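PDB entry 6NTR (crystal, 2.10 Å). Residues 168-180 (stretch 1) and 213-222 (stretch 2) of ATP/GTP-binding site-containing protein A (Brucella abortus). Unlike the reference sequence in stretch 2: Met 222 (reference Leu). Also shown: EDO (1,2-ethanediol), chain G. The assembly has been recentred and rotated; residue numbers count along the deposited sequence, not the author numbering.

Stretch 1, residues 168-180: QQAVPDDETKVMG
Stretch 2, residues 213-222: LYRNGITRDM

Stretch 1 runs as a loop from Gln 168 to Asp 173, then as a helix from Asp 174 to Met 179. Gly 180 leaves the helix at phi/psi 101/-131. Asp 173 (chi1 p) caps the helix: Asp 173 OD1 accepts from Thr 176 N at 3.2 Å. Thr 176 OG1 (chi1 p) donates to Asp 173 O at 2.5 Å.

In stretch 2 a type I turn spans Tyr 214 to Gly 217. Tyr 214 N donates to Ile 218 O at 2.9 Å. Asn 216 OD1 accepts from Ile 218 N at 3.1 Å.

Glu 175 CA lies 7.3 Å from Arg 220 CA. Arg 220 points its CA-to-CB bond toward stretch 1; its side chain is p, t, t. Arg 220 NH1 forms salt bridges with Asp 173 OD2 at 2.9 Å and Glu 175 OE1 at 3.2 Å; the latter is also a nearly straight hydrogen bond. Asp 173 thus serves both cap and charge pair. Arg 220 NE donates to Tyr 214 OH at 2.8 Å. Asp 221 N (phi/psi 50/44) donates to Glu 175 OE2 at 2.8 Å, so one carboxylate (Glu 175 m, t) holds both guanidinium and corner backbone.

Met 179, a selenomethionine (m, t, p), places SE 3.4 Å from Tyr 214 OH and CE over one ring face. Met 179 CE lies 4.4 Å from Ile 218 CD1.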

ATOM      1  N   GLN A 168      -2.340 -20.851   5.040  1.00 65.63           N
ATOM      2  CA  GLN A 168      -3.691 -20.352   4.965  1.00 65.24           C
ATOM      3  C   GLN A 168      -4.399 -20.610   6.271  1.00 64.97           C
ATOM      4  O   GLN A 168      -4.329 -21.689   6.810  1.00 71.99           O
ATOM      5  CB  GLN A 168      -4.442 -21.029   3.831  1.00 71.98           C
ATOM      6  CG  GLN A 168      -3.838 -20.777   2.465  1.00 79.07           C
ATOM      7  CD  GLN A 168      -4.480 -21.614   1.388  1.00 89.95           C
ATOM      8  OE1 GLN A 168      -5.671 -21.888   1.437  1.00 95.61           O
ATOM      9  NE2 GLN A 168      -3.687 -22.039   0.412  1.00 89.82           N
ATOM     10  N   GLN A 169      -5.083 -19.603   6.774  1.00 64.28           N
ATOM     11  CA  GLN A 169      -5.815 -19.706   8.011  1.00 70.54           C
ATOM     12  C   GLN A 169      -7.136 -18.983   7.874  1.00 66.86           C
ATOM     13  O   GLN A 169      -7.272 -18.118   7.045  1.00 63.42           O
ATOM     14  CB  GLN A 169      -5.016 -19.067   9.140  1.00 80.25           C
ATOM     15  CG  GLN A 169      -4.805 -17.570   8.993  1.00 85.31           C
ATOM     16  CD  GLN A 169      -5.066 -16.802  10.267  1.00 86.03           C
ATOM     17  OE1 GLN A 169      -6.192 -16.426  10.556  1.00 88.83           O
ATOM     18  NE2 GLN A 169      -4.023 -16.567  11.034  1.00 80.89           N
ATOM     19  N   ALA A 170      -8.120 -19.387   8.651  1.00 67.13           N
ATOM     20  CA  ALA A 170      -9.402 -18.730   8.633  1.00 69.81           C
ATOM     21  C   ALA A 170      -9.868 -18.575  10.059  1.00 79.93           C
ATOM     22  O   ALA A 170     -10.799 -19.244  10.473  1.00 89.00           O
ATOM     23  CB  ALA A 170     -10.400 -19.537   7.832  1.00 69.05           C
ATOM     24  N   VAL A 171      -9.231 -17.698  10.816  1.00 78.69           N
ATOM     25  CA  VAL A 171      -9.629 -17.514  12.194  1.00 81.59           C
ATOM     26  C   VAL A 171     -10.568 -16.341  12.259  1.00 78.71           C
ATOM     27  O   VAL A 171     -10.181 -15.237  11.912  1.00 78.39           O
ATOM     28  CB  VAL A 171      -8.426 -17.177  13.088  1.00 85.49           C
ATOM     29  CG1 VAL A 171      -8.895 -16.629  14.424  1.00 86.05           C
ATOM     30  CG2 VAL A 171      -7.551 -18.395  13.294  1.00 89.53           C
ATOM     31  N   PRO A 172     -11.809 -16.578  12.701  1.00 70.71           N
ATOM     32  CA  PRO A 172     -12.796 -15.505  12.825  1.00 68.71           C
ATOM     33  C   PRO A 172     -12.387 -14.498  13.876  1.00 68.25           C
ATOM     34  O   PRO A 172     -12.001 -14.866  14.970  1.00 69.38           O
ATOM     35  CB  PRO A 172     -14.062 -16.238  13.267  1.00 68.42           C
ATOM     36  CG  PRO A 172     -13.609 -17.573  13.732  1.00 60.66           C
ATOM     37  CD  PRO A 172     -12.415 -17.896  12.907  1.00 65.52           C
ATOM     38  N   ASP A 173     -12.506 -13.225  13.553  1.00 69.05           N
ATOM     39  CA  ASP A 173     -12.142 -12.166  14.475  1.00 70.28           C
ATOM     40  C   ASP A 173     -13.088 -10.996  14.281  1.00 65.61           C
ATOM     41  O   ASP A 173     -14.081 -11.110  13.579  1.00 66.19           O
ATOM     42  CB  ASP A 173     -10.676 -11.755  14.327  1.00 73.55           C
ATOM     43  CG  ASP A 173     -10.348 -11.228  12.957  1.00 71.71           C
ATOM     44  OD1 ASP A 173     -11.129 -11.465  12.033  1.00 74.18           O
ATOM     45  OD2 ASP A 173      -9.299 -10.586  12.802  1.00 67.49           O
ATOM     46  N   ASP A 174     -12.801  -9.882  14.927  1.00 59.31           N
ATOM     47  CA  ASP A 174     -13.662  -8.730  14.799  1.00 60.41           C
ATOM     48  C   ASP A 174     -13.743  -8.301  13.340  1.00 58.73           C
ATOM     49  O   ASP A 174     -14.791  -7.914  12.864  1.00 71.70           O
ATOM     50  CB  ASP A 174     -13.142  -7.585  15.659  1.00 65.58           C
ATOM     51  CG  ASP A 174     -13.377  -7.813  17.131  1.00 76.40           C
ATOM     52  OD1 ASP A 174     -14.135  -8.732  17.473  1.00 81.03           O
ATOM     53  OD2 ASP A 174     -12.805  -7.075  17.949  1.00 79.75           O
ATOM     54  N   GLU A 175     -12.637  -8.372  12.628  1.00 51.05           N
ATOM     55  CA  GLU A 175     -12.615  -7.982  11.240  1.00 49.58           C
ATOM     56  C   GLU A 175     -13.557  -8.814  10.386  1.00 56.74           C
ATOM     57  O   GLU A 175     -14.214  -8.295   9.497  1.00 56.19           O
ATOM     58  CB  GLU A 175     -11.198  -8.042  10.696  1.00 48.14           C
ATOM     59  CG  GLU A 175     -10.297  -6.947  11.223  1.00 48.63           C
ATOM     60  CD  GLU A 175      -8.965  -6.916  10.521  1.00 49.87           C
ATOM     61  OE1 GLU A 175      -8.395  -7.985  10.308  1.00 50.96           O
ATOM     62  OE2 GLU A 175      -8.487  -5.837  10.164  1.00 53.12           O
ATOM     63  N   THR A 176     -13.628 -10.106  10.651  1.00 61.26           N
ATOM     64  CA  THR A 176     -14.485 -10.981   9.873  1.00 65.85           C
ATOM     65  C   THR A 176     -15.966 -10.659   9.961  1.00 70.98           C
ATOM     66  O   THR A 176     -16.668 -10.755   8.969  1.00 72.16           O
ATOM     67  CB  THR A 176     -14.326 -12.459  10.257  1.00 66.54           C
ATOM     68  OG1 THR A 176     -14.597 -12.624  11.648  1.00 65.43           O
ATOM     69  CG2 THR A 176     -12.944 -12.947   9.936  1.00 64.82           C
ATOM     70  N   LYS A 177     -16.447 -10.287  11.138  1.00 72.51           N
ATOM     71  CA  LYS A 177     -17.865 -10.026  11.276  1.00 74.66           C
ATOM     72  C   LYS A 177     -18.334  -8.909  10.360  1.00 78.21           C
ATOM     73  O   LYS A 177     -19.404  -9.004   9.785  1.00 82.00           O
ATOM     74  CB  LYS A 177     -18.281  -9.791  12.735  1.00 71.36           C
ATOM     75  CG  LYS A 177     -17.370  -8.915  13.567  1.00 67.20           C
ATOM     76  CD  LYS A 177     -17.847  -8.862  15.009  1.00 68.47           C
ATOM     77  CE  LYS A 177     -17.133  -7.773  15.792  1.00 69.27           C
ATOM     78  NZ  LYS A 177     -17.841  -7.380  17.041  1.00 69.48           N
ATOM     79  N   VAL A 178     -17.494  -7.902  10.213  1.00 78.41           N
ATOM     80  CA  VAL A 178     -17.748  -6.740   9.384  1.00 80.51           C
ATOM     81  C   VAL A 178     -17.906  -7.060   7.893  1.00 83.81           C
ATOM     82  O   VAL A 178     -18.728  -6.468   7.211  1.00 83.40           O
ATOM     83  CB  VAL A 178     -16.613  -5.714   9.646  1.00 75.35           C
ATOM     84  CG1 VAL A 178     -16.322  -4.787   8.478  1.00 70.79           C
ATOM     85  CG2 VAL A 178     -16.899  -4.934  10.908  1.00 81.55           C
HETATM   86  N   MSE A 179     -17.097  -7.982   7.401  1.00 83.96           N
HETATM   87  CA  MSE A 179     -17.042  -8.338   5.997  1.00 81.62           C
HETATM   88  C   MSE A 179     -18.218  -8.985   5.320  1.00 87.94           C
HETATM   89  O   MSE A 179     -18.527  -8.556   4.192  1.00 92.99           O
HETATM   90  CB  MSE A 179     -15.887  -9.301   5.829  1.00 75.50           C
HETATM   91  CG  MSE A 179     -14.569  -8.594   6.053  1.00 68.75           C
HETATM   92 SE   MSE A 179     -13.185  -9.703   5.245  0.56 61.48          SE
HETATM   93  CE  MSE A 179     -14.156 -10.303   3.658  1.00 62.96           C
ATOM     94  N   GLY A 180     -18.889  -9.957   5.919  1.00 85.84           N
ATOM     95  CA  GLY A 180     -20.007 -10.563   5.217  1.00 78.99           C
ATOM     96  C   GLY A 180     -19.767 -11.905   4.548  1.00 72.49           C
ATOM     97  O   GLY A 180     -19.254 -12.828   5.152  1.00 66.93           O
ATOM     98  N   LEU A 213      -3.999 -11.588   3.720  1.00 61.23           N
ATOM     99  CA  LEU A 213      -4.533 -11.383   2.387  1.00 58.75           C
ATOM    100  C   LEU A 213      -5.465 -12.449   1.835  1.00 59.16           C
ATOM    101  O   LEU A 213      -5.199 -13.627   1.968  1.00 60.59           O
ATOM    102  CB  LEU A 213      -3.353 -11.199   1.443  1.00 62.17           C
ATOM    103  CG  LEU A 213      -3.482 -11.408  -0.054  1.00 67.60           C
ATOM    104  CD1 LEU A 213      -3.930 -10.125  -0.715  1.00 68.80           C
ATOM    105  CD2 LEU A 213      -2.143 -11.818  -0.619  1.00 70.10           C
ATOM    106  N   TYR A 214      -6.558 -12.010   1.222  1.00 55.66           N
ATOM    107  CA  TYR A 214      -7.553 -12.878   0.598  1.00 53.27           C
ATOM    108  C   TYR A 214      -7.192 -13.132  -0.856  1.00 54.33           C
ATOM    109  O   TYR A 214      -6.485 -12.353  -1.489  1.00 58.94           O
ATOM    110  CB  TYR A 214      -8.951 -12.260   0.668  1.00 51.97           C
ATOM    111  CG  TYR A 214      -9.514 -12.233   2.046  1.00 52.95           C
ATOM    112  CD1 TYR A 214      -9.097 -11.282   2.960  1.00 55.16           C
ATOM    113  CD2 TYR A 214     -10.451 -13.169   2.450  1.00 57.55           C
ATOM    114  CE1 TYR A 214      -9.592 -11.260   4.246  1.00 60.53           C
ATOM    115  CE2 TYR A 214     -10.955 -13.156   3.728  1.00 62.62           C
ATOM    116  CZ  TYR A 214     -10.520 -12.198   4.624  1.00 65.82           C
ATOM    117  OH  TYR A 214     -11.011 -12.180   5.904  1.00 69.62           O
ATOM    118  N   ARG A 215      -7.698 -14.241  -1.390  1.00 50.94           N
ATOM    119  CA  ARG A 215      -7.487 -14.543  -2.801  1.00 55.28           C
ATOM    120  C   ARG A 215      -8.035 -13.454  -3.728  1.00 63.85           C
ATOM    121  O   ARG A 215      -7.553 -13.319  -4.861  1.00 65.70           O
ATOM    122  CB  ARG A 215      -8.132 -15.890  -3.133  1.00 50.29           C
ATOM    123  CG  ARG A 215      -7.356 -16.728  -4.091  1.00 52.40           C
ATOM    124  CD  ARG A 215      -7.659 -18.186  -3.845  1.00 60.77           C
ATOM    125  NE  ARG A 215      -9.043 -18.560  -4.137  1.00 68.45           N
ATOM    126  CZ  ARG A 215      -9.399 -19.457  -5.055  1.00 76.02           C
ATOM    127  NH1 ARG A 215      -8.473 -20.098  -5.756  1.00 83.71           N
ATOM    128  NH2 ARG A 215     -10.677 -19.743  -5.250  1.00 72.56           N
ATOM    129  N   ASN A 216      -9.026 -12.674  -3.280  1.00 68.63           N
ATOM    130  CA  ASN A 216      -9.670 -11.666  -4.113  1.00 72.48           C
ATOM    131  C   ASN A 216      -9.084 -10.278  -3.921  1.00 68.25           C
ATOM    132  O   ASN A 216      -9.719  -9.289  -4.305  1.00 73.42           O
ATOM    133  CB  ASN A 216     -11.175 -11.634  -3.846  1.00 82.67           C
ATOM    134  CG  ASN A 216     -11.505 -11.327  -2.400  1.00 87.53           C
ATOM    135  OD1 ASN A 216     -10.648 -10.887  -1.639  1.00 87.70           O
ATOM    136  ND2 ASN A 216     -12.759 -11.543  -2.016  1.00 90.36           N
ATOM    137  N   GLY A 217      -7.901 -10.183  -3.323  1.00 59.41           N
ATOM    138  CA  GLY A 217      -7.213  -8.932  -3.149  1.00 53.15           C
ATOM    139  C   GLY A 217      -7.507  -8.217  -1.855  1.00 46.48           C
ATOM    140  O   GLY A 217      -6.749  -7.335  -1.473  1.00 50.81           O
ATOM    141  N   ILE A 218      -8.593  -8.556  -1.174  1.00 43.80           N
ATOM    142  CA  ILE A 218      -8.907  -7.873   0.066  1.00 41.48           C
ATOM    143  C   ILE A 218      -7.791  -8.156   1.051  1.00 41.45           C
ATOM    144  O   ILE A 218      -7.102  -9.160   0.947  1.00 43.39           O
ATOM    145  CB  ILE A 218     -10.272  -8.346   0.587  1.00 41.27           C
ATOM    146  CG1 ILE A 218     -11.356  -7.977  -0.426  1.00 42.79           C
ATOM    147  CG2 ILE A 218     -10.598  -7.714   1.916  1.00 40.96           C
ATOM    148  CD1 ILE A 218     -12.750  -8.213   0.064  1.00 50.08           C
ATOM    149  N   THR A 219      -7.545  -7.225   1.959  1.00 42.43           N
ATOM    150  CA  THR A 219      -6.557  -7.406   3.005  1.00 37.37           C
ATOM    151  C   THR A 219      -7.107  -6.834   4.294  1.00 40.07           C
ATOM    152  O   THR A 219      -7.983  -5.974   4.278  1.00 48.24           O
ATOM    153  CB  THR A 219      -5.240  -6.700   2.711  1.00 45.79           C
ATOM    154  OG1 THR A 219      -5.406  -5.304   2.936  1.00 52.73           O
ATOM    155  CG2 THR A 219      -4.840  -6.900   1.307  1.00 46.68           C
ATOM    156  N   ARG A 220      -6.565  -7.292   5.415  1.00 42.74           N
ATOM    157  CA  ARG A 220      -7.019  -6.841   6.722  1.00 43.03           C
ATOM    158  C   ARG A 220      -5.878  -7.015   7.705  1.00 38.69           C
ATOM    159  O   ARG A 220      -4.765  -7.374   7.325  1.00 39.11           O
ATOM    160  CB  ARG A 220      -8.258  -7.605   7.168  1.00 47.54           C
ATOM    161  CG  ARG A 220      -8.053  -9.093   7.308  1.00 50.95           C
ATOM    162  CD  ARG A 220      -9.344  -9.731   7.768  1.00 52.22           C
ATOM    163  NE  ARG A 220      -9.271 -11.179   7.890  1.00 54.24           N
ATOM    164  CZ  ARG A 220      -8.860 -11.813   8.982  1.00 62.32           C
ATOM    165  NH1 ARG A 220      -8.473 -11.125  10.051  1.00 63.52           N
ATOM    166  NH2 ARG A 220      -8.843 -13.138   9.008  1.00 67.66           N
ATOM    167  N   ASP A 221      -6.121  -6.730   8.969  1.00 41.50           N
ATOM    168  CA  ASP A 221      -5.140  -6.966  10.020  1.00 48.82           C
ATOM    169  C   ASP A 221      -3.786  -6.408   9.691  1.00 53.48           C
ATOM    170  O   ASP A 221      -2.794  -7.065   9.869  1.00 59.89           O
ATOM    171  CB  ASP A 221      -5.022  -8.458  10.328  1.00 55.73           C
ATOM    172  CG  ASP A 221      -4.550  -8.740  11.737  1.00 59.64           C
ATOM    173  OD1 ASP A 221      -3.890  -7.899  12.351  1.00 59.35           O
ATOM    174  OD2 ASP A 221      -4.840  -9.826  12.232  1.00 61.32           O
HETATM  175  N   MSE A 222      -3.744  -5.205   9.178  1.00 55.01           N
HETATM  176  CA  MSE A 222      -2.502  -4.588   8.802  1.00 54.04           C
HETATM  177  C   MSE A 222      -1.676  -4.108   9.926  1.00 50.07           C
HETATM  178  O   MSE A 222      -2.193  -3.787  10.984  1.00 54.25           O
HETATM  179  CB  MSE A 222      -2.733  -3.357   7.951  1.00 60.95           C
HETATM  180  CG  MSE A 222      -4.196  -3.126   7.642  1.00 76.62           C
HETATM  181 SE   MSE A 222      -4.166  -2.867   5.741  0.82 90.03          SE
HETATM  182  CE  MSE A 222      -2.910  -1.375   5.738  1.00 94.04           C
TER
HETATM  183  C1  EDO G 303      -7.500  -4.426   0.302  1.00 30.95           C
HETATM  184  O1  EDO G 303      -8.295  -4.212   1.475  1.00 38.44           O
HETATM  185  C2  EDO G 303      -6.202  -3.659   0.436  1.00 34.28           C
HETATM  186  O2  EDO G 303      -5.402  -3.997  -0.695  1.00 43.80           O